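Local coordinates for F-actin-capping protein subunit alpha (Plasmodium berghei, PDB 7A0H), which probably caps the fast-growing barbed ends of actin filaments without needing calcium, and assembles as an asymmetric homodimer, at residues K10-V15 with S29-I34; I68-E73 with A89-L94; S3-K8 with A39-F44; H14-A19 with E46-K51. One frame throughout, in Å; residues are numbered along the deposited sequence.

Overall arrangement
Contacts 1, 3 and 4 all use helix 3-18, the first of three successive helices that form the N-terminal stalk. Contact 1 joins it to the returning helix 21-35, whereas contacts 3 and 4 pair it with helix 39-55 at two levels, their centres about 13 Å apart. Contact 1 is centred about 10 Å from contact 3 and 9 Å from contact 4. Contact 2 follows later in the chain, between strands 66-70 and 87-92; its centre is about 15 Å from that of contact 4. The stalk thus packs on itself through helix 3-18 and, through His-93, against the following strands; its three contacts also touch the second subunit and so take part in the dimer.

Contact 1: residues K10-V15 with S29-I34; sequences KFIRHV and SNLKTI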
# COMPACT_ATOMS: atom_id res chain seq x y z
N LYS A 10 7.03 16.08 11.10
CA LYS A 10 7.43 14.69 10.95
C LYS A 10 6.21 13.82 10.78
O LYS A 10 6.23 12.87 9.99
CB LYS A 10 8.23 14.24 12.17
CG LYS A 10 9.52 14.99 12.32
CD LYS A 10 10.28 14.53 13.53
CE LYS A 10 11.56 15.32 13.69
NZ LYS A 10 12.25 15.01 14.98
N PHE A 11 5.12 14.19 11.45
CA PHE A 11 3.91 13.39 11.35
C PHE A 11 3.17 13.64 10.04
O PHE A 11 2.73 12.69 9.40
CB PHE A 11 3.00 13.71 12.53
CG PHE A 11 1.68 13.04 12.47
CD1 PHE A 11 1.58 11.69 12.69
CD2 PHE A 11 0.54 13.75 12.21
CE1 PHE A 11 0.36 11.08 12.63
CE2 PHE A 11 -0.66 13.14 12.15
CZ PHE A 11 -0.76 11.81 12.36
N ILE A 12 3.08 14.90 9.62
CA ILE A 12 2.42 15.24 8.36
C ILE A 12 3.15 14.60 7.20
O ILE A 12 2.54 14.12 6.23
CB ILE A 12 2.34 16.77 8.20
CG1 ILE A 12 1.21 17.33 9.07
CG2 ILE A 12 2.12 17.11 6.73
CD1 ILE A 12 1.20 18.83 9.22
N ARG A 13 4.47 14.60 7.26
CA ARG A 13 5.29 13.93 6.25
C ARG A 13 5.06 12.43 6.27
O ARG A 13 4.85 11.82 5.23
CB ARG A 13 6.75 14.29 6.48
CG ARG A 13 7.73 13.70 5.51
CD ARG A 13 8.98 14.52 5.49
NE ARG A 13 8.78 15.69 4.66
CZ ARG A 13 9.57 16.76 4.68
NH1 ARG A 13 10.60 16.81 5.50
NH2 ARG A 13 9.30 17.78 3.87
N HIS A 14 5.07 11.82 7.44
CA HIS A 14 4.90 10.38 7.49
C HIS A 14 3.55 9.95 6.95
O HIS A 14 3.47 8.97 6.21
CB HIS A 14 5.09 9.89 8.93
CG HIS A 14 5.10 8.41 9.06
ND1 HIS A 14 4.26 7.74 9.92
CD2 HIS A 14 5.81 7.45 8.41
CE1 HIS A 14 4.46 6.44 9.82
NE2 HIS A 14 5.40 6.24 8.91
N VAL A 15 2.49 10.69 7.24
CA VAL A 15 1.18 10.27 6.77
C VAL A 15 1.03 10.48 5.28
O VAL A 15 0.42 9.66 4.59
CB VAL A 15 0.05 10.97 7.55
CG1 VAL A 15 0.03 10.47 8.98
CG2 VAL A 15 0.18 12.47 7.48
N SER A 29 -7.13 17.48 3.71
CA SER A 29 -8.30 18.13 4.29
C SER A 29 -8.42 17.90 5.78
O SER A 29 -8.78 18.81 6.54
CB SER A 29 -9.57 17.66 3.58
OG SER A 29 -10.72 18.09 4.28
N ASN A 30 -8.15 16.67 6.24
CA ASN A 30 -8.27 16.40 7.67
C ASN A 30 -7.14 17.09 8.43
O ASN A 30 -7.31 17.49 9.58
CB ASN A 30 -8.21 14.89 7.97
CG ASN A 30 -9.50 14.15 7.64
OD1 ASN A 30 -10.56 14.75 7.49
ND2 ASN A 30 -9.41 12.83 7.54
N LEU A 31 -5.99 17.24 7.78
CA LEU A 31 -4.84 17.89 8.42
C LEU A 31 -5.09 19.39 8.58
O LEU A 31 -4.69 20.00 9.58
CB LEU A 31 -3.58 17.62 7.58
CG LEU A 31 -3.00 16.19 7.64
CD1 LEU A 31 -1.78 16.03 6.70
CD2 LEU A 31 -2.64 15.77 9.07
N LYS A 32 -5.77 20.00 7.60
CA LYS A 32 -6.11 21.42 7.69
C LYS A 32 -7.10 21.69 8.82
O LYS A 32 -6.92 22.64 9.59
CB LYS A 32 -6.68 21.89 6.34
CG LYS A 32 -5.65 22.08 5.23
CD LYS A 32 -6.28 22.76 4.02
CE LYS A 32 -5.28 22.97 2.85
NZ LYS A 32 -5.79 23.94 1.82
N THR A 33 -8.15 20.88 8.93
CA THR A 33 -9.11 21.11 10.01
C THR A 33 -8.41 21.12 11.37
O THR A 33 -8.72 21.94 12.24
CB THR A 33 -10.22 20.06 10.00
OG1 THR A 33 -9.70 18.78 10.40
CG2 THR A 33 -10.85 19.92 8.62
N ILE A 34 -7.45 20.22 11.56
CA ILE A 34 -6.71 20.15 12.81
C ILE A 34 -5.69 21.27 12.89
O ILE A 34 -5.60 21.98 13.89
CB ILE A 34 -6.04 18.77 12.94
CG1 ILE A 34 -7.04 17.61 12.86
CG2 ILE A 34 -5.28 18.68 14.24
CD1 ILE A 34 -8.20 17.69 13.80
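Leu-31 of helix 21-35 reaches across to Ile-12 and Val-15, one turn apart on helix 3-18, in the antiparallel first hairpin of the three-helix stalk of capping protein. Its CD1 methyl does most of the touching. It lies 4.0 Å from Ile-12 CG1 and equally near Ile-12 CG2, so it sits against both branches of the isoleucine, while CD2 only brushes CG1. The two side chains slide past one another in opposite senses. Val-15 instead meets Leu-31 tip to tip, with CG2 4.1 Å from CD1. All three residues are buried, no hydrogen bond crosses, and the CA atoms of Ile-12 and Leu-31, the nearest pair, are 7.7 Å apart. Further out, Phe-44 of helix 39-55 packs on Ile-12. On the other flank Phe-11 packs on Asn-30 of the second subunit, and Asn-30 returns the contact to Phe-11 of that subunit, so this hairpin also builds the dimer. Val-15 uses both its methyls: with chi1 at -68°, CG2 is directed to Leu-31 and CG1 stands 3.6 Å above the Phe-11 ring plane, offset toward its rim.

Contact 2: residues I68-E73 with A89-L94; sequences IIICKE and ANVNHL
Strands 66-70 and 87-92 run in roughly the same sense but at a marked slant, and no hydrogen bond passes between the backbones of 68-73 and 89-94. They come nearest at Ile-68 and Ala-89, whose CA atoms are 7.5 Å apart, and diverge from there. Across this gap Ile-68 lays its CG1 branch against Ala-89, CD1 standing 3.6 Å from CB. Two residues on, Ile-70 and Val-91 meet tip to tip, with 4.0 Å between Ile-70 CD1 and Val-91 CG2. With the side chains of both strands turned toward each other and no bond between them, two sheets pack face to face here: 66-70 is hydrogen-bonded to strand 58-62 in a two-stranded antiparallel hairpin, and 87-92 is an inner strand of the four-stranded antiparallel sheet that follows. Ile-60 of the hairpin and Tyr-80 of the larger sheet add to the same apolar layer. In Ile-70, chi1 (-49°) sets CG1 beside the backbone N and chi2 (-56°) turns CD1 to Val-91, while CG2, anti to that N, meets the edge of the His-93 imidazole, 4.0 Å from CE1. Val-91 CG1 stands over the centre of one face of that ring, 4.0 Å from its plane. The ring also meets Tyr-80 with the planes at about 80°, and His-93 ND1 makes a weak hydrogen bond to Asn-53 ND2 of helix 39-55.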
# COMPACT_ATOMS: atom_id res chain seq x y z
N ILE A 68 -1.26 20.93 -18.41
CA ILE A 68 0.07 21.28 -17.93
C ILE A 68 0.54 20.03 -17.25
O ILE A 68 -0.25 19.39 -16.53
CB ILE A 68 0.05 22.46 -16.92
CG1 ILE A 68 -0.43 23.76 -17.56
CG2 ILE A 68 1.44 22.64 -16.35
CD1 ILE A 68 0.59 24.30 -18.56
N ILE A 69 1.80 19.68 -17.44
CA ILE A 69 2.33 18.50 -16.77
C ILE A 69 3.34 18.95 -15.75
O ILE A 69 4.30 19.66 -16.08
CB ILE A 69 2.95 17.52 -17.75
CG1 ILE A 69 2.07 17.31 -18.98
CG2 ILE A 69 3.13 16.21 -17.02
CD1 ILE A 69 2.70 16.32 -19.87
N ILE A 70 3.16 18.51 -14.51
CA ILE A 70 3.97 18.95 -13.42
C ILE A 70 5.09 17.98 -13.21
O ILE A 70 4.82 16.83 -12.87
CB ILE A 70 3.17 19.03 -12.11
CG1 ILE A 70 1.83 19.75 -12.21
CG2 ILE A 70 3.99 19.70 -11.10
CD1 ILE A 70 1.95 21.13 -12.73
N CYS A 71 6.34 18.43 -13.31
CA CYS A 71 7.47 17.55 -13.02
C CYS A 71 8.71 18.42 -13.05
O CYS A 71 8.64 19.56 -13.53
CB CYS A 71 7.59 16.44 -14.09
SG CYS A 71 7.69 17.17 -15.81
N LYS A 72 9.86 17.83 -12.69
CA LYS A 72 11.10 18.61 -12.72
C LYS A 72 11.28 19.30 -14.05
O LYS A 72 11.60 20.49 -14.12
CB LYS A 72 12.33 17.73 -12.55
CG LYS A 72 12.44 16.95 -11.33
CD LYS A 72 13.61 16.00 -11.47
CE LYS A 72 13.76 15.19 -10.19
NZ LYS A 72 14.90 14.25 -10.31
N GLU A 73 11.16 18.52 -15.12
CA GLU A 73 11.54 18.94 -16.47
C GLU A 73 10.68 20.10 -16.95
O GLU A 73 11.12 20.91 -17.79
CB GLU A 73 11.45 17.70 -17.38
CG GLU A 73 12.59 16.70 -17.11
CD GLU A 73 12.30 15.59 -16.04
OE1 GLU A 73 11.15 15.41 -15.54
OE2 GLU A 73 13.27 14.89 -15.67
N ALA A 89 2.85 28.46 -16.70
CA ALA A 89 1.59 28.36 -15.98
C ALA A 89 1.93 28.34 -14.50
O ALA A 89 2.82 27.59 -14.04
CB ALA A 89 0.81 27.11 -16.36
N ASN A 90 1.23 29.18 -13.77
CA ASN A 90 1.33 29.19 -12.32
C ASN A 90 0.27 28.25 -11.79
O ASN A 90 -0.90 28.38 -12.15
CB ASN A 90 1.13 30.61 -11.81
CG ASN A 90 1.67 30.77 -10.45
OD1 ASN A 90 1.64 29.82 -9.65
ND2 ASN A 90 2.24 31.92 -10.17
N VAL A 91 0.65 27.32 -10.93
CA VAL A 91 -0.30 26.29 -10.56
C VAL A 91 -0.64 26.31 -9.09
O VAL A 91 0.18 26.65 -8.24
CB VAL A 91 0.30 24.91 -10.98
CG1 VAL A 91 -0.21 23.88 -10.18
CG2 VAL A 91 -0.01 24.64 -12.50
N ASN A 92 -1.86 25.87 -8.75
CA ASN A 92 -2.15 25.54 -7.35
C ASN A 92 -2.09 24.02 -7.19
O ASN A 92 -2.92 23.28 -7.76
CB ASN A 92 -3.49 26.08 -6.86
CG ASN A 92 -3.72 25.82 -5.35
OD1 ASN A 92 -3.14 24.88 -4.79
ND2 ASN A 92 -4.51 26.73 -4.67
N HIS A 93 -1.14 23.58 -6.38
CA HIS A 93 -0.87 22.16 -6.25
C HIS A 93 -1.92 21.45 -5.41
O HIS A 93 -2.24 20.29 -5.69
CB HIS A 93 0.51 21.99 -5.65
CG HIS A 93 1.60 22.45 -6.54
ND1 HIS A 93 2.07 21.68 -7.60
CD2 HIS A 93 2.32 23.58 -6.54
CE1 HIS A 93 3.05 22.34 -8.20
NE2 HIS A 93 3.24 23.48 -7.55
N LEU A 94 -2.45 22.09 -4.37
CA LEU A 94 -3.51 21.44 -3.61
C LEU A 94 -4.77 21.36 -4.45
O LEU A 94 -5.45 20.33 -4.48
CB LEU A 94 -3.78 22.19 -2.31
CG LEU A 94 -2.56 22.50 -1.44
CD1 LEU A 94 -2.70 23.87 -0.73
CD2 LEU A 94 -2.39 21.36 -0.45

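Contact 3: residues S3-K8 with A39-F44; sequences SLLNEK and AIIQNF
At the end of the three-helix stalk farthest from the centre of the chain, Leu-5 of helix 3-18 packs against Ile-40 and Ile-41 in the first turn of helix 39-55. These are the first and third helices of the stalk, and they run in broadly the same sense but at a steep slant, with the CA atoms of Leu-5 and Ile-41 8.4 Å apart. A single methyl bridges the gap: Leu-5 CD1 is 3.8 Å from Ile-40 CG2 and 4.0 Å from Ile-41 CG2. The leucine crosses Ile-40 at about a right angle and passes alongside Ile-41, the two pointing opposite ways. Its reach comes from a side chain extended away from its own backbone N (chi1 170°). Ile-41 takes a less common form, with CG1 between the backbone N and the carbonyl carbon (chi1 84°), which turns CG2 toward the leucine. Phe-35 of helix 21-35 closes on Ile-41 from the intervening helix. Asn-38 OD1 accepts hydrogen bonds from the N-H groups of both isoleucines, and Asp-2 OD1 accepts one from Leu-5 N, so each helix start is tied by the residue just outside it. Leu-4 packs on Ile-34 of the second subunit. No polar bond crosses, so the pairing rests on methyl contacts alone, from a buried Ile-41 to an exposed Ile-40 at the margin.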
# COMPACT_ATOMS: atom_id res chain seq x y z
N SER A 3 9.79 22.67 19.02
CA SER A 3 9.98 21.22 19.06
C SER A 3 8.75 20.52 18.51
O SER A 3 8.87 19.57 17.72
CB SER A 3 10.27 20.76 20.50
OG SER A 3 9.33 21.25 21.46
N LEU A 4 7.56 20.99 18.91
CA LEU A 4 6.32 20.45 18.37
C LEU A 4 6.17 20.75 16.88
O LEU A 4 5.79 19.87 16.11
CB LEU A 4 5.11 20.98 19.14
CG LEU A 4 4.82 20.23 20.44
CD1 LEU A 4 5.84 20.58 21.53
CD2 LEU A 4 3.39 20.45 20.91
N LEU A 5 6.48 21.98 16.45
CA LEU A 5 6.36 22.28 15.03
C LEU A 5 7.13 21.27 14.20
O LEU A 5 6.62 20.77 13.20
CB LEU A 5 6.90 23.68 14.73
CG LEU A 5 7.05 24.04 13.24
CD1 LEU A 5 5.71 24.45 12.65
CD2 LEU A 5 8.10 25.13 13.00
N ASN A 6 8.30 20.86 14.66
CA ASN A 6 9.04 19.85 13.91
C ASN A 6 8.40 18.48 14.05
O ASN A 6 8.40 17.70 13.10
CB ASN A 6 10.49 19.89 14.34
CG ASN A 6 11.13 21.26 14.09
OD1 ASN A 6 10.91 21.86 13.02
ND2 ASN A 6 11.87 21.76 15.06
N GLU A 7 7.84 18.17 15.21
CA GLU A 7 7.18 16.87 15.34
C GLU A 7 5.87 16.83 14.56
O GLU A 7 5.49 15.77 14.06
CB GLU A 7 6.98 16.52 16.83
CG GLU A 7 8.30 16.37 17.64
CD GLU A 7 9.24 15.28 17.10
OE1 GLU A 7 8.79 14.14 16.86
OE2 GLU A 7 10.44 15.57 16.90
N LYS A 8 5.15 17.96 14.46
CA LYS A 8 3.94 18.01 13.65
C LYS A 8 4.28 17.80 12.17
O LYS A 8 3.46 17.28 11.40
CB LYS A 8 3.21 19.34 13.80
CG LYS A 8 2.65 19.72 15.19
CD LYS A 8 1.91 21.10 15.19
CE LYS A 8 1.38 21.55 16.57
NZ LYS A 8 0.65 22.86 16.52
N ALA A 39 -0.18 29.04 9.30
CA ALA A 39 0.24 29.29 7.93
C ALA A 39 1.56 28.61 7.60
O ALA A 39 1.83 28.39 6.42
CB ALA A 39 0.34 30.81 7.70
N ILE A 40 2.38 28.29 8.60
CA ILE A 40 3.63 27.59 8.34
C ILE A 40 3.36 26.19 7.86
O ILE A 40 4.01 25.68 6.92
CB ILE A 40 4.52 27.57 9.60
CG1 ILE A 40 5.05 28.97 9.87
CG2 ILE A 40 5.63 26.52 9.44
CD1 ILE A 40 5.88 29.10 11.12
N ILE A 41 2.38 25.54 8.47
CA ILE A 41 2.12 24.16 8.07
C ILE A 41 1.18 24.10 6.88
O ILE A 41 1.15 23.07 6.21
CB ILE A 41 1.59 23.31 9.25
CG1 ILE A 41 0.09 23.45 9.46
CG2 ILE A 41 2.40 23.63 10.51
CD1 ILE A 41 -0.67 22.34 8.82
N GLN A 42 0.45 25.17 6.58
CA GLN A 42 -0.24 25.23 5.31
C GLN A 42 0.77 25.27 4.19
O GLN A 42 0.63 24.55 3.21
CB GLN A 42 -1.17 26.44 5.28
CG GLN A 42 -2.35 26.17 6.20
CD GLN A 42 -3.61 25.80 5.46
OE1 GLN A 42 -3.63 25.77 4.22
NE2 GLN A 42 -4.65 25.46 6.21
N ASN A 43 1.85 26.01 4.37
CA ASN A 43 2.90 26.15 3.38
C ASN A 43 3.82 24.95 3.31
O ASN A 43 4.25 24.55 2.21
CB ASN A 43 3.67 27.43 3.67
CG ASN A 43 2.85 28.68 3.39
OD1 ASN A 43 1.97 28.67 2.51
ND2 ASN A 43 3.08 29.73 4.17
N PHE A 44 4.16 24.37 4.46
CA PHE A 44 4.84 23.09 4.53
C PHE A 44 4.06 22.05 3.75
O PHE A 44 4.62 21.33 2.92
CB PHE A 44 4.97 22.66 5.99
CG PHE A 44 5.61 21.33 6.20
CD1 PHE A 44 6.98 21.18 6.17
CD2 PHE A 44 4.83 20.22 6.49
CE1 PHE A 44 7.56 19.95 6.41
CE2 PHE A 44 5.41 19.00 6.71
CZ PHE A 44 6.77 18.88 6.68

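Contact 4: residues H14-A19 with E46-K51; sequences HVLSNA and EDIISK
Leu-16, in the last full turn of helix 3-18, carries this contact, and Ile-48 and Ile-49 of helix 39-55 receive it. It is the packing of the first against the third helix of the N-terminal three-helix stalk of capping protein. More of the leucine's surface is buried here than that of either isoleucine. Leu-16 directs CD1 at the partner helix, 3.9 Å from Ile-48 CG2 and a looser 4.3 Å from Ile-49 CD1. Leu-16 and Ile-48 meet at a slant, so the touch is between one methyl of each and not along their lengths. The extended second torsion of Leu-16 (chi2 -173°) carries CD1 this far. Ile-48 presents its short branch, because CG1 stands beside the backbone N and CG2 lies anti to it. Ile-49 behaves differently: its side chain leaves the helix at a slant to helix 3-18 and bends back at chi2 (-67°), bringing the terminal CD1 nearer. The contact is purely apolar, and the CA atoms of Leu-16 and Ile-48 are 8.5 Å apart. Leu-16 forks between two helices: while its CD1 touches helix 39-55, Leu-16 CD2 lies 3.9 Å from Leu-31 CD1. Leu-27 and Ile-28 of helix 21-35 complete that side. Ala-19 then leaves the helix. Glu-46 and Ser-50 of helix 39-55 pack on His-93, just after strand 87-92.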
# COMPACT_ATOMS: atom_id res chain seq x y z
N HIS A 14 5.07 11.82 7.44
CA HIS A 14 4.90 10.38 7.49
C HIS A 14 3.55 9.95 6.95
O HIS A 14 3.47 8.97 6.21
CB HIS A 14 5.09 9.89 8.93
CG HIS A 14 5.10 8.41 9.06
ND1 HIS A 14 4.26 7.74 9.92
CD2 HIS A 14 5.81 7.45 8.41
CE1 HIS A 14 4.46 6.44 9.82
NE2 HIS A 14 5.40 6.24 8.91
N VAL A 15 2.49 10.69 7.24
CA VAL A 15 1.18 10.27 6.77
C VAL A 15 1.03 10.48 5.28
O VAL A 15 0.42 9.66 4.59
CB VAL A 15 0.05 10.97 7.55
CG1 VAL A 15 0.03 10.47 8.98
CG2 VAL A 15 0.18 12.47 7.48
N LEU A 16 1.55 11.58 4.76
CA LEU A 16 1.42 11.79 3.31
C LEU A 16 2.38 10.91 2.54
O LEU A 16 2.13 10.59 1.38
CB LEU A 16 1.64 13.26 2.95
CG LEU A 16 0.79 14.31 3.67
CD1 LEU A 16 1.00 15.69 3.12
CD2 LEU A 16 -0.69 14.00 3.57
N SER A 17 3.50 10.55 3.16
CA SER A 17 4.44 9.61 2.56
C SER A 17 3.77 8.27 2.34
O SER A 17 3.92 7.65 1.28
CB SER A 17 5.66 9.46 3.46
OG SER A 17 6.53 8.44 3.00
N ASN A 18 3.07 7.79 3.35
CA ASN A 18 2.60 6.41 3.36
C ASN A 18 1.21 6.26 2.76
O ASN A 18 0.77 5.12 2.54
CB ASN A 18 2.62 5.92 4.81
CG ASN A 18 4.03 5.54 5.27
OD1 ASN A 18 4.55 6.11 6.22
ND2 ASN A 18 4.65 4.60 4.58
N ALA A 19 0.51 7.35 2.53
CA ALA A 19 -0.84 7.31 2.01
C ALA A 19 -0.86 6.96 0.52
O ALA A 19 -0.06 7.49 -0.26
CB ALA A 19 -1.50 8.66 2.26
N GLU A 46 1.85 22.64 1.38
CA GLU A 46 1.90 23.00 -0.03
C GLU A 46 3.24 22.58 -0.67
O GLU A 46 3.25 22.07 -1.77
CB GLU A 46 1.65 24.49 -0.24
CG GLU A 46 1.47 24.83 -1.79
CD GLU A 46 2.77 25.02 -2.55
OE1 GLU A 46 3.82 25.26 -1.90
OE2 GLU A 46 2.76 25.00 -3.82
N ASP A 47 4.36 22.77 0.03
CA ASP A 47 5.65 22.35 -0.52
C ASP A 47 5.69 20.84 -0.73
O ASP A 47 6.03 20.36 -1.81
CB ASP A 47 6.79 22.83 0.37
CG ASP A 47 7.10 24.28 0.09
OD1 ASP A 47 7.12 24.62 -1.14
OD2 ASP A 47 7.25 25.10 1.02
N ILE A 48 5.31 20.09 0.29
CA ILE A 48 5.34 18.64 0.16
C ILE A 48 4.46 18.17 -1.00
O ILE A 48 4.79 17.21 -1.71
CB ILE A 48 4.87 18.00 1.48
CG1 ILE A 48 6.03 17.91 2.43
CG2 ILE A 48 4.25 16.66 1.18
CD1 ILE A 48 5.60 17.40 3.79
N ILE A 49 3.33 18.81 -1.20
CA ILE A 49 2.47 18.33 -2.26
C ILE A 49 3.03 18.74 -3.64
O ILE A 49 2.93 18.00 -4.61
CB ILE A 49 1.05 18.84 -2.03
CG1 ILE A 49 0.45 18.12 -0.82
CG2 ILE A 49 0.14 18.56 -3.16
CD1 ILE A 49 0.24 16.60 -1.06
N SER A 50 3.61 19.93 -3.75
CA SER A 50 4.15 20.30 -5.04
C SER A 50 5.24 19.32 -5.47
O SER A 50 5.34 18.99 -6.64
CB SER A 50 4.68 21.72 -4.99
OG SER A 50 5.75 21.83 -4.05
N LYS A 51 6.07 18.88 -4.55
CA LYS A 51 7.13 17.95 -4.90
C LYS A 51 6.54 16.60 -5.25
O LYS A 51 6.96 15.94 -6.21
CB LYS A 51 8.10 17.83 -3.74
CG LYS A 51 9.25 16.86 -3.98
CD LYS A 51 10.25 17.37 -5.00
CE LYS A 51 11.57 16.59 -4.96
NZ LYS A 51 11.46 15.30 -5.69